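Long-range contacts in putative amidohydrolase (PDB 3MKV), which probably hydrolyses dipeptides with a C-terminal proline, as a zinc-dependent prolidase of the amidohydrolase superfamily: residues M195-V200 with H234-A239; R250-G255 with A271-T276; L265-G270 with A317-G322. All blocks are in the same frame, centred on the assembly; numbering follows the deposited sequence.

Contact 1: M195-V200 with H234-A239; sequences MASGGV and HAYTPA. With ZN (zinc ion), chain J; SO4 (sulfate ion), chain K.
Gly198 O takes two side-chain donors at once, His234 NE2 at 2.9 Å and, from its own loop, Ser197 OG at 2.8 Å. The bond from the imidazole N-H is nearly straight (167°) and the oxygen lies in the ring plane, although NE2 itself stands above the plane of the carbonyl. With NE2 held there, His234 presents ND1 to a zinc ion 2.4 Å away, so the carbonyl is a second-shell group that fixes the rotation of a metal ligand. His234 holds CG anti to its backbone N (chi1 155°), which turns the ring toward the loop. Met195 SD comes obliquely against the ring, and packs on His234 CB.

A sulfate ion, probably picked up from the crystallisation liquor, lies beside this ring: its O2 accepts from Val200 N and from Tyr236 OH, each at 2.7 Å, and sits at the edge of both the His234 and Tyr236 rings. The backbones meet where Ala196 N donates to His234 O at 2.8 Å, a single bridge.

His254 shares the zinc with His234. The loop lies across the C-terminal end of strand 232-235, where helix 238-246 begins behind the N-cap Thr237, while Val200 and Tyr236 also touch helix 300-304.

Contact 2: R250-G255 with A271-T276; sequences RTIEHG and AYVVPT. With ZN (zinc ion), chain J; SO4 (sulfate ion), chain L.
Four backbone hydrogen bonds join strand 251-254 to strand 272-274, which run parallel and are connected by helix 260-269: a beta-alpha-beta unit of the TIM-barrel-like amidohydrolase fold. Tyr272 N donates to Arg250 O, Ile252 N to Tyr272 O, Val274 N to Ile252 O and His254 N to Val274 O. The last, at 2.7 Å, forms where the chain has already turned, His254 having a positive phi of 84°.

At this C-terminal end His254 binds a zinc ion through NE2, 2.4 Å away, and its ND1 faces Thr276 OG1, whose modelled position is too close to the ring for the length of that bond to be trusted. Lys193, carboxylated on its side-chain nitrogen, is a further ligand of this zinc.

One face of the sheet carries Thr251, Glu253, Tyr272 and Val274. Glu253 bends back at chi2 (-58°), which lays its carboxylate alongside Val274, with OE1 3.6 Å from Val274 CB. Thr251 OG1 donates to Glu253 OE2 at 2.8 Å. Beyond the two strands, Arg106 forms a salt bridge with OE2, and OE1 is hydrogen-bonded to His65, a ligand of the other zinc; Glu253 therefore links the strand pair to the second metal's shell. On the other face Ile252 CB meets Val273 CG2.

At the opposite end of the strands the extended side chain of Arg250 runs beside Tyr272, planes 57° apart, with Tyr272 CE2 over one guanidinium face. A different sulfate ion meets the guanidinium edge: Arg250 NH2 donates to its O1 at 2.7 Å, and Arg250 NE to its O4 at 3.1 Å.

Contact 3: L265-G270 with A317-G322; sequences LVAEHG and AGVKMG
Val266, Ala267 and Val319 supply the apolar part of this contact, the two valines meeting branch to branch with their CG1 atoms 4.0 Å apart. Both place CG1 anti to the backbone N (chi1 near 170°), and the two side chains cross at a slant. The other branch of Val319, CG2, lies 4.2 Å from Ala267 CB. At Ala267 the backbones come closest, its CA 4.8 Å from the CA of Val319, consistent with its small side chain. Its methyl also rests on the end of helix 307-317, 3.5 Å from Ala317 O. Val273 of strand 272-274 touches both Val266 and Val319 and so closes the apolar cluster from the sheet side.

The polar part is one hydrogen bond at the partly exposed edge. Lys320 NZ donates to Gly270 O at 3.1 Å, approaching from above the carbonyl plane. Bends at chi2 and chi3 bring the ammonium round to this oxygen, and the same side chain makes a cation-pi contact with Tyr272.

Backbone turns shape both segments. Gly270 follows helix 260-269 and Gly318 follows helix 307-317, each with positive phi in a Schellman motif. Just before Gly270, His269 ND1 reaches back to Leu265 O at 3.0 Å, on the opposite face of that carbonyl from His269 N.

Two neighbouring helices of the alpha/beta barrel therefore end side by side here, and the chain leaving each turns in toward the central strands, as expected at the N-terminal ends of the strands in a TIM-barrel-type fold.

In the fold
All three contacts belong to the amidohydrolase barrel. Contact 1 closes before contact 2 opens, whereas contacts 2 and 3 alternate along the chain. Contacts 1 and 2 have centres about 11 Å apart and share the parallel sheet of strands 232-235, 251-254 and 272-274; each supplies a histidine to the same zinc ion. The centre of contact 3 lies about 9 Å from that of contact 2 and about 17 Å from that of contact 1. Helix 260-269 connects the strands of contact 2, and residues 320-322 probably pair with Val273 through backbone hydrogen bonds on the other side of strand 272-274. The path thus runs from the metal centre, through the strands, to the outer helices.

Contact 1: M195-V200 with H234-A239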
ATOM      1  N   MET A 195       0.966 -20.847 -20.967  1.00 47.23           N
ATOM      2  CA  MET A 195       1.845 -20.642 -22.099  1.00 49.09           C
ATOM      3  C   MET A 195       3.192 -21.274 -21.753  1.00 51.35           C
ATOM      4  O   MET A 195       3.864 -20.853 -20.816  1.00 58.62           O
ATOM      5  CB  MET A 195       2.000 -19.156 -22.412  1.00 47.13           C
ATOM      6  CG  MET A 195       0.687 -18.430 -22.698  1.00 48.38           C
ATOM      7  SD  MET A 195      -0.473 -19.326 -23.754  1.00 43.06           S
ATOM      8  CE  MET A 195      -1.771 -18.119 -23.906  1.00 45.50           C
ATOM      9  N   ALA A 196       3.564 -22.312 -22.489  1.00 55.89           N
ATOM     10  CA  ALA A 196       4.825 -22.996 -22.251  1.00 56.44           C
ATOM     11  C   ALA A 196       5.824 -22.672 -23.356  1.00 58.26           C
ATOM     12  O   ALA A 196       6.855 -23.339 -23.499  1.00 60.61           O
ATOM     13  CB  ALA A 196       4.608 -24.499 -22.140  1.00 55.80           C
ATOM     14  N   SER A 197       5.508 -21.653 -24.147  1.00 57.18           N
ATOM     15  CA  SER A 197       6.474 -21.118 -25.094  1.00 58.56           C
ATOM     16  C   SER A 197       6.027 -19.742 -25.590  1.00 57.27           C
ATOM     17  O   SER A 197       4.951 -19.263 -25.223  1.00 51.72           O
ATOM     18  CB  SER A 197       6.694 -22.085 -26.275  1.00 60.27           C
ATOM     19  OG  SER A 197       5.821 -21.798 -27.366  1.00 59.05           O
ATOM     20  N   GLY A 198       6.869 -19.120 -26.417  1.00 57.36           N
ATOM     21  CA  GLY A 198       6.519 -17.895 -27.115  1.00 57.18           C
ATOM     22  C   GLY A 198       5.464 -18.183 -28.167  1.00 64.50           C
ATOM     23  O   GLY A 198       5.189 -19.342 -28.488  1.00 62.03           O
ATOM     24  N   GLY A 199       4.861 -17.127 -28.699  1.00 67.04           N
ATOM     25  CA  GLY A 199       3.779 -17.282 -29.657  1.00 72.13           C
ATOM     26  C   GLY A 199       3.795 -16.203 -30.715  1.00 73.97           C
ATOM     27  O   GLY A 199       4.638 -15.307 -30.681  1.00 71.53           O
ATOM     28  N   VAL A 200       2.849 -16.286 -31.647  1.00 78.72           N
ATOM     29  CA  VAL A 200       2.790 -15.371 -32.783  1.00 83.98           C
ATOM     30  C   VAL A 200       2.002 -14.085 -32.499  1.00 89.85           C
ATOM     31  O   VAL A 200       2.487 -12.979 -32.769  1.00 91.25           O
ATOM     32  CB  VAL A 200       2.181 -16.055 -34.016  1.00 80.23           C
ATOM     33  CG1 VAL A 200       2.332 -15.160 -35.231  1.00 79.71           C
ATOM     34  CG2 VAL A 200       2.845 -17.397 -34.255  1.00 79.42           C
ATOM     35  N   HIS A 234       0.406 -24.306 -24.342  1.00 52.78           N
ATOM     36  CA  HIS A 234       0.771 -23.790 -25.648  1.00 54.56           C
ATOM     37  C   HIS A 234       2.293 -23.959 -25.780  1.00 57.56           C
ATOM     38  O   HIS A 234       3.049 -23.512 -24.914  1.00 60.25           O
ATOM     39  CB  HIS A 234       0.300 -22.330 -25.727  1.00 49.76           C
ATOM     40  CG  HIS A 234       1.056 -21.466 -26.691  1.00 49.96           C
ATOM     41  ND1 HIS A 234       0.452 -20.850 -27.765  1.00 57.49           N
ATOM     42  CD2 HIS A 234       2.347 -21.063 -26.707  1.00 51.86           C
ATOM     43  CE1 HIS A 234       1.343 -20.126 -28.419  1.00 48.42           C
ATOM     44  NE2 HIS A 234       2.503 -20.243 -27.800  1.00 57.34           N
ATOM     45  N   ALA A 235       2.728 -24.651 -26.834  1.00 54.59           N
ATOM     46  CA  ALA A 235       4.155 -24.948 -27.063  1.00 54.78           C
ATOM     47  C   ALA A 235       4.424 -25.283 -28.530  1.00 51.88           C
ATOM     48  O   ALA A 235       3.711 -26.089 -29.124  1.00 58.30           O
ATOM     49  CB  ALA A 235       4.613 -26.101 -26.168  1.00 51.28           C
ATOM     50  N   TYR A 236       5.457 -24.680 -29.112  1.00 55.93           N
ATOM     51  CA  TYR A 236       5.771 -24.900 -30.532  1.00 51.68           C
ATOM     52  C   TYR A 236       6.957 -25.837 -30.824  1.00 53.85           C
ATOM     53  O   TYR A 236       6.836 -26.747 -31.650  1.00 58.90           O
ATOM     54  CB  TYR A 236       5.988 -23.568 -31.245  1.00 53.42           C
ATOM     55  CG  TYR A 236       4.719 -22.795 -31.524  1.00 57.23           C
ATOM     56  CD1 TYR A 236       3.665 -23.381 -32.213  1.00 58.03           C
ATOM     57  CD2 TYR A 236       4.588 -21.469 -31.128  1.00 54.11           C
ATOM     58  CE1 TYR A 236       2.507 -22.679 -32.479  1.00 58.78           C
ATOM     59  CE2 TYR A 236       3.429 -20.756 -31.387  1.00 59.82           C
ATOM     60  CZ  TYR A 236       2.389 -21.366 -32.063  1.00 58.53           C
ATOM     61  OH  TYR A 236       1.230 -20.664 -32.327  1.00 57.34           O
ATOM     62  N   THR A 237       8.091 -25.616 -30.160  1.00 53.54           N
ATOM     63  CA  THR A 237       9.337 -26.331 -30.475  1.00 53.93           C
ATOM     64  C   THR A 237       9.563 -27.632 -29.705  1.00 53.13           C
ATOM     65  O   THR A 237       9.037 -27.827 -28.610  1.00 54.91           O
ATOM     66  CB  THR A 237      10.575 -25.450 -30.237  1.00 55.91           C
ATOM     67  OG1 THR A 237      10.684 -25.155 -28.839  1.00 67.76           O
ATOM     68  CG2 THR A 237      10.488 -24.155 -31.031  1.00 52.97           C
ATOM     69  N   PRO A 238      10.368 -28.531 -30.283  1.00 52.24           N
ATOM     70  CA  PRO A 238      10.657 -29.790 -29.596  1.00 50.86           C
ATOM     71  C   PRO A 238      11.089 -29.569 -28.145  1.00 48.61           C
ATOM     72  O   PRO A 238      10.536 -30.176 -27.240  1.00 53.72           O
ATOM     73  CB  PRO A 238      11.796 -30.392 -30.430  1.00 47.67           C
ATOM     74  CG  PRO A 238      11.570 -29.826 -31.830  1.00 47.99           C
ATOM     75  CD  PRO A 238      11.038 -28.428 -31.596  1.00 49.17           C
ATOM     76  N   ALA A 239      12.075 -28.708 -27.927  1.00 53.42           N
ATOM     77  CA  ALA A 239      12.555 -28.427 -26.575  1.00 51.57           C
ATOM     78  C   ALA A 239      11.419 -28.031 -25.622  1.00 53.15           C
ATOM     79  O   ALA A 239      11.327 -28.539 -24.509  1.00 52.07           O
ATOM     80  CB  ALA A 239      13.609 -27.340 -26.623  1.00 47.41           C
TER
HETATM   81 ZN    ZN J 426      -1.929 -20.759 -28.175  1.00 66.26          ZN
HETATM   82  S   SO4 K 427      -0.337 -17.796 -31.307  0.50 64.06           S
HETATM   83  O1  SO4 K 427      -0.919 -18.263 -32.568  0.50 63.72           O
HETATM   84  O2  SO4 K 427       1.056 -18.230 -31.224  0.50 64.08           O
HETATM   85  O3  SO4 K 427      -0.382 -16.334 -31.258  0.50 57.30           O
HETATM   86  O4  SO4 K 427      -1.089 -18.365 -30.188  0.50 57.60           O

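Contact 2: R250-G255 with A271-T276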
ATOM      1  N   ARG A 250      -0.804 -32.528 -19.828  1.00 50.63           N
ATOM      2  CA  ARG A 250      -1.601 -33.562 -20.519  1.00 46.55           C
ATOM      3  C   ARG A 250      -1.891 -33.310 -22.013  1.00 49.93           C
ATOM      4  O   ARG A 250      -1.790 -34.227 -22.834  1.00 43.62           O
ATOM      5  CB  ARG A 250      -2.904 -33.828 -19.773  1.00 48.37           C
ATOM      6  CG  ARG A 250      -3.755 -34.957 -20.357  1.00 41.24           C
ATOM      7  CD  ARG A 250      -4.594 -35.623 -19.253  1.00 33.93           C
ATOM      8  NE  ARG A 250      -5.692 -36.412 -19.811  1.00 56.86           N
ATOM      9  CZ  ARG A 250      -6.740 -35.890 -20.444  1.00 49.48           C
ATOM     10  NH1 ARG A 250      -6.826 -34.580 -20.599  1.00 47.71           N
ATOM     11  NH2 ARG A 250      -7.687 -36.677 -20.943  1.00 45.92           N
ATOM     12  N   THR A 251      -2.274 -32.090 -22.374  1.00 47.53           N
ATOM     13  CA  THR A 251      -2.430 -31.796 -23.793  1.00 47.38           C
ATOM     14  C   THR A 251      -1.506 -30.672 -24.217  1.00 46.52           C
ATOM     15  O   THR A 251      -1.274 -29.731 -23.459  1.00 42.98           O
ATOM     16  CB  THR A 251      -3.927 -31.538 -24.239  1.00 44.96           C
ATOM     17  OG1 THR A 251      -4.370 -30.232 -23.844  1.00 42.01           O
ATOM     18  CG2 THR A 251      -4.854 -32.590 -23.652  1.00 42.69           C
ATOM     19  N   ILE A 252      -0.970 -30.806 -25.426  1.00 45.41           N
ATOM     20  CA  ILE A 252      -0.091 -29.814 -26.014  1.00 41.63           C
ATOM     21  C   ILE A 252      -0.802 -29.114 -27.158  1.00 41.62           C
ATOM     22  O   ILE A 252      -1.491 -29.747 -27.958  1.00 42.76           O
ATOM     23  CB  ILE A 252       1.163 -30.467 -26.586  1.00 46.97           C
ATOM     24  CG1 ILE A 252       1.986 -31.143 -25.475  1.00 49.03           C
ATOM     25  CG2 ILE A 252       1.970 -29.443 -27.363  1.00 43.48           C
ATOM     26  CD1 ILE A 252       2.682 -30.167 -24.527  1.00 49.15           C
ATOM     27  N   GLU A 253      -0.634 -27.805 -27.236  1.00 42.94           N
ATOM     28  CA  GLU A 253      -1.414 -27.009 -28.159  1.00 48.12           C
ATOM     29  C   GLU A 253      -0.538 -26.515 -29.304  1.00 50.81           C
ATOM     30  O   GLU A 253       0.525 -25.927 -29.081  1.00 49.65           O
ATOM     31  CB  GLU A 253      -2.083 -25.834 -27.435  1.00 48.80           C
ATOM     32  CG  GLU A 253      -2.892 -26.226 -26.201  1.00 53.96           C
ATOM     33  CD  GLU A 253      -4.009 -27.221 -26.491  1.00 58.57           C
ATOM     34  OE1 GLU A 253      -4.925 -26.887 -27.281  1.00 54.61           O
ATOM     35  OE2 GLU A 253      -3.978 -28.334 -25.908  1.00 53.97           O
ATOM     36  N   HIS A 254      -1.001 -26.767 -30.526  1.00 48.95           N
ATOM     37  CA  HIS A 254      -0.289 -26.365 -31.730  1.00 51.30           C
ATOM     38  C   HIS A 254       0.762 -27.414 -32.075  1.00 55.75           C
ATOM     39  O   HIS A 254       0.525 -28.274 -32.931  1.00 57.02           O
ATOM     40  CB  HIS A 254       0.336 -24.982 -31.556  1.00 50.97           C
ATOM     41  CG  HIS A 254      -0.627 -23.945 -31.063  1.00 54.95           C
ATOM     42  ND1 HIS A 254      -1.823 -23.677 -31.695  1.00 65.00           N
ATOM     43  CD2 HIS A 254      -0.565 -23.102 -30.005  1.00 51.68           C
ATOM     44  CE1 HIS A 254      -2.458 -22.716 -31.047  1.00 54.90           C
ATOM     45  NE2 HIS A 254      -1.716 -22.350 -30.017  1.00 52.37           N
ATOM     46  N   GLY A 255       1.907 -27.362 -31.396  1.00 53.51           N
ATOM     47  CA  GLY A 255       2.969 -28.346 -31.612  1.00 54.76           C
ATOM     48  C   GLY A 255       3.542 -28.298 -33.022  1.00 56.76           C
ATOM     49  O   GLY A 255       4.021 -29.306 -33.536  1.00 55.23           O
ATOM     50  N   ALA A 271       0.325 -38.443 -23.788  1.00 59.18           N
ATOM     51  CA  ALA A 271      -0.136 -37.069 -23.940  1.00 57.93           C
ATOM     52  C   ALA A 271      -0.838 -36.863 -25.288  1.00 56.37           C
ATOM     53  O   ALA A 271      -0.647 -37.637 -26.218  1.00 52.94           O
ATOM     54  CB  ALA A 271       1.042 -36.096 -23.786  1.00 52.60           C
ATOM     55  N   TYR A 272      -1.638 -35.804 -25.389  1.00 58.18           N
ATOM     56  CA  TYR A 272      -2.306 -35.459 -26.642  1.00 53.38           C
ATOM     57  C   TYR A 272      -1.786 -34.161 -27.218  1.00 51.89           C
ATOM     58  O   TYR A 272      -1.370 -33.262 -26.478  1.00 53.82           O
ATOM     59  CB  TYR A 272      -3.804 -35.285 -26.440  1.00 53.16           C
ATOM     60  CG  TYR A 272      -4.509 -36.408 -25.719  1.00 47.47           C
ATOM     61  CD1 TYR A 272      -5.331 -37.285 -26.408  1.00 45.99           C
ATOM     62  CD2 TYR A 272      -4.394 -36.556 -24.346  1.00 43.55           C
ATOM     63  CE1 TYR A 272      -6.002 -38.303 -25.749  1.00 40.33           C
ATOM     64  CE2 TYR A 272      -5.057 -37.563 -23.679  1.00 45.18           C
ATOM     65  CZ  TYR A 272      -5.858 -38.441 -24.388  1.00 53.06           C
ATOM     66  OH  TYR A 272      -6.522 -39.458 -23.734  1.00 58.00           O
ATOM     67  N   VAL A 273      -1.823 -34.061 -28.543  1.00 46.62           N
ATOM     68  CA  VAL A 273      -1.559 -32.787 -29.210  1.00 47.54           C
ATOM     69  C   VAL A 273      -2.800 -32.257 -29.921  1.00 46.21           C
ATOM     70  O   VAL A 273      -3.615 -33.020 -30.437  1.00 49.46           O
ATOM     71  CB  VAL A 273      -0.373 -32.861 -30.210  1.00 45.79           C
ATOM     72  CG1 VAL A 273      -0.103 -31.484 -30.785  1.00 40.00           C
ATOM     73  CG2 VAL A 273       0.878 -33.381 -29.508  1.00 43.27           C
ATOM     74  N   VAL A 274      -2.942 -30.939 -29.926  1.00 51.95           N
ATOM     75  CA  VAL A 274      -4.063 -30.286 -30.587  1.00 49.80           C
ATOM     76  C   VAL A 274      -3.541 -29.235 -31.557  1.00 52.00           C
ATOM     77  O   VAL A 274      -3.253 -28.096 -31.163  1.00 45.69           O
ATOM     78  CB  VAL A 274      -5.011 -29.592 -29.584  1.00 45.37           C
ATOM     79  CG1 VAL A 274      -6.209 -29.032 -30.326  1.00 46.90           C
ATOM     80  CG2 VAL A 274      -5.448 -30.562 -28.484  1.00 41.67           C
ATOM     81  N   PRO A 275      -3.418 -29.620 -32.833  1.00 53.34           N
ATOM     82  CA  PRO A 275      -2.970 -28.736 -33.900  1.00 52.24           C
ATOM     83  C   PRO A 275      -4.052 -27.714 -34.174  1.00 50.89           C
ATOM     84  O   PRO A 275      -5.234 -28.026 -34.039  1.00 50.23           O
ATOM     85  CB  PRO A 275      -2.830 -29.682 -35.110  1.00 54.27           C
ATOM     86  CG  PRO A 275      -2.845 -31.085 -34.529  1.00 55.86           C
ATOM     87  CD  PRO A 275      -3.719 -30.977 -33.322  1.00 52.63           C
ATOM     88  N   THR A 276      -3.666 -26.508 -34.571  1.00 50.75           N
ATOM     89  CA  THR A 276      -4.650 -25.467 -34.852  1.00 51.16           C
ATOM     90  C   THR A 276      -4.325 -24.753 -36.165  1.00 54.28           C
ATOM     91  O   THR A 276      -4.237 -23.521 -36.216  1.00 55.34           O
ATOM     92  CB  THR A 276      -4.745 -24.468 -33.675  1.00 52.99           C
ATOM     93  OG1 THR A 276      -3.461 -23.859 -33.445  1.00 60.31           O
ATOM     94  CG2 THR A 276      -5.188 -25.192 -32.399  1.00 46.33           C
TER
HETATM   95 ZN    ZN J 426      -1.929 -20.759 -28.175  1.00 66.26          ZN
HETATM   96  S   SO4 L 428      -5.904 -40.149 -20.451  0.50 47.14           S
HETATM   97  O1  SO4 L 428      -6.931 -39.257 -20.981  0.50 44.19           O
HETATM   98  O2  SO4 L 428      -6.529 -41.310 -19.846  0.50 40.93           O
HETATM   99  O3  SO4 L 428      -5.034 -40.566 -21.543  0.50 46.10           O
HETATM  100  O4  SO4 L 428      -5.126 -39.456 -19.426  0.50 46.76           O

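Contact 3: L265-G270 with A317-G322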
ATOM      1  N   LEU A 265       8.033 -39.092 -27.902  1.00 66.67           N
ATOM      2  CA  LEU A 265       7.972 -38.903 -26.453  1.00 63.45           C
ATOM      3  C   LEU A 265       6.557 -38.591 -25.973  1.00 60.54           C
ATOM      4  O   LEU A 265       6.102 -39.104 -24.944  1.00 61.83           O
ATOM      5  CB  LEU A 265       8.928 -37.788 -26.036  1.00 64.61           C
ATOM      6  CG  LEU A 265       8.957 -37.447 -24.549  1.00 65.43           C
ATOM      7  CD1 LEU A 265       9.852 -38.416 -23.787  1.00 60.07           C
ATOM      8  CD2 LEU A 265       9.426 -36.014 -24.364  1.00 65.93           C
ATOM      9  N   VAL A 266       5.866 -37.737 -26.717  1.00 58.62           N
ATOM     10  CA  VAL A 266       4.439 -37.485 -26.479  1.00 58.20           C
ATOM     11  C   VAL A 266       3.616 -38.776 -26.516  1.00 57.83           C
ATOM     12  O   VAL A 266       2.845 -39.065 -25.594  1.00 58.44           O
ATOM     13  CB  VAL A 266       3.869 -36.520 -27.532  1.00 55.11           C
ATOM     14  CG1 VAL A 266       2.357 -36.445 -27.429  1.00 61.20           C
ATOM     15  CG2 VAL A 266       4.496 -35.153 -27.379  1.00 57.78           C
ATOM     16  N   ALA A 267       3.781 -39.546 -27.592  1.00 57.66           N
ATOM     17  CA  ALA A 267       3.070 -40.817 -27.749  1.00 59.87           C
ATOM     18  C   ALA A 267       3.302 -41.720 -26.554  1.00 61.65           C
ATOM     19  O   ALA A 267       2.374 -42.323 -26.026  1.00 65.46           O
ATOM     20  CB  ALA A 267       3.519 -41.515 -29.012  1.00 56.69           C
ATOM     21  N   GLU A 268       4.558 -41.807 -26.140  1.00 65.96           N
ATOM     22  CA  GLU A 268       4.968 -42.710 -25.080  1.00 68.32           C
ATOM     23  C   GLU A 268       4.436 -42.280 -23.726  1.00 67.06           C
ATOM     24  O   GLU A 268       4.222 -43.111 -22.853  1.00 66.30           O
ATOM     25  CB  GLU A 268       6.488 -42.791 -25.026  1.00 70.17           C
ATOM     26  CG  GLU A 268       7.010 -43.569 -23.841  1.00 80.74           C
ATOM     27  CD  GLU A 268       8.339 -43.038 -23.345  1.00 85.93           C
ATOM     28  OE1 GLU A 268       9.038 -42.360 -24.137  1.00 83.19           O
ATOM     29  OE2 GLU A 268       8.676 -43.292 -22.164  1.00 84.27           O
ATOM     30  N   HIS A 269       4.242 -40.979 -23.545  1.00 69.22           N
ATOM     31  CA  HIS A 269       3.732 -40.453 -22.281  1.00 65.83           C
ATOM     32  C   HIS A 269       2.215 -40.509 -22.206  1.00 64.39           C
ATOM     33  O   HIS A 269       1.641 -40.339 -21.141  1.00 63.35           O
ATOM     34  CB  HIS A 269       4.188 -39.013 -22.080  1.00 70.69           C
ATOM     35  CG  HIS A 269       5.489 -38.885 -21.357  1.00 69.64           C
ATOM     36  ND1 HIS A 269       6.705 -39.070 -21.978  1.00 71.84           N
ATOM     37  CD2 HIS A 269       5.765 -38.579 -20.068  1.00 71.28           C
ATOM     38  CE1 HIS A 269       7.675 -38.887 -21.100  1.00 75.32           C
ATOM     39  NE2 HIS A 269       7.131 -38.585 -19.934  1.00 69.99           N
ATOM     40  N   GLY A 270       1.567 -40.735 -23.341  1.00 64.20           N
ATOM     41  CA  GLY A 270       0.116 -40.810 -23.370  1.00 58.78           C
ATOM     42  C   GLY A 270      -0.504 -39.433 -23.464  1.00 64.22           C
ATOM     43  O   GLY A 270      -1.709 -39.265 -23.254  1.00 67.91           O
ATOM     44  N   ALA A 317       4.183 -41.157 -35.622  1.00 69.08           N
ATOM     45  CA  ALA A 317       4.544 -41.443 -34.238  1.00 64.89           C
ATOM     46  C   ALA A 317       3.414 -42.098 -33.438  1.00 65.48           C
ATOM     47  O   ALA A 317       3.640 -42.638 -32.349  1.00 61.16           O
ATOM     48  CB  ALA A 317       5.010 -40.176 -33.554  1.00 66.00           C
ATOM     49  N   GLY A 318       2.199 -42.049 -33.976  1.00 65.23           N
ATOM     50  CA  GLY A 318       1.044 -42.594 -33.270  1.00 63.88           C
ATOM     51  C   GLY A 318       0.575 -41.660 -32.168  1.00 65.12           C
ATOM     52  O   GLY A 318       0.043 -42.095 -31.138  1.00 59.77           O
ATOM     53  N   VAL A 319       0.777 -40.364 -32.383  1.00 63.37           N
ATOM     54  CA  VAL A 319       0.293 -39.359 -31.443  1.00 58.15           C
ATOM     55  C   VAL A 319      -1.219 -39.175 -31.534  1.00 55.91           C
ATOM     56  O   VAL A 319      -1.767 -38.884 -32.603  1.00 53.73           O
ATOM     57  CB  VAL A 319       0.988 -38.005 -31.666  1.00 58.50           C
ATOM     58  CG1 VAL A 319       0.321 -36.916 -30.832  1.00 61.40           C
ATOM     59  CG2 VAL A 319       2.464 -38.112 -31.325  1.00 52.19           C
ATOM     60  N   LYS A 320      -1.892 -39.370 -30.406  1.00 54.22           N
ATOM     61  CA  LYS A 320      -3.298 -39.021 -30.275  1.00 44.72           C
ATOM     62  C   LYS A 320      -3.503 -37.518 -30.530  1.00 49.70           C
ATOM     63  O   LYS A 320      -3.051 -36.669 -29.748  1.00 45.53           O
ATOM     64  CB  LYS A 320      -3.795 -39.418 -28.877  1.00 51.60           C
ATOM     65  CG  LYS A 320      -3.987 -40.923 -28.703  1.00 48.05           C
ATOM     66  CD  LYS A 320      -3.565 -41.431 -27.332  1.00 55.95           C
ATOM     67  CE  LYS A 320      -4.388 -40.826 -26.201  1.00 63.74           C
ATOM     68  NZ  LYS A 320      -3.699 -40.958 -24.876  1.00 59.52           N
ATOM     69  N   MET A 321      -4.179 -37.201 -31.637  1.00 51.49           N
ATOM     70  CA  MET A 321      -4.433 -35.819 -32.044  1.00 53.66           C
ATOM     71  C   MET A 321      -5.889 -35.413 -31.841  1.00 59.37           C
ATOM     72  O   MET A 321      -6.804 -36.172 -32.151  1.00 61.96           O
ATOM     73  CB  MET A 321      -4.045 -35.609 -33.507  1.00 50.04           C
ATOM     74  CG  MET A 321      -2.552 -35.489 -33.725  1.00 58.28           C
ATOM     75  SD  MET A 321      -2.105 -35.098 -35.419  1.00 52.75           S
ATOM     76  CE  MET A 321      -2.184 -36.722 -36.173  1.00 64.74           C
ATOM     77  N   GLY A 322      -6.099 -34.210 -31.312  1.00 60.10           N
ATOM     78  CA  GLY A 322      -7.444 -33.683 -31.119  1.00 53.79           C
ATOM     79  C   GLY A 322      -7.718 -32.625 -32.162  1.00 54.64           C
ATOM     80  O   GLY A 322      -6.849 -32.280 -32.946  1.00 60.84           O
TER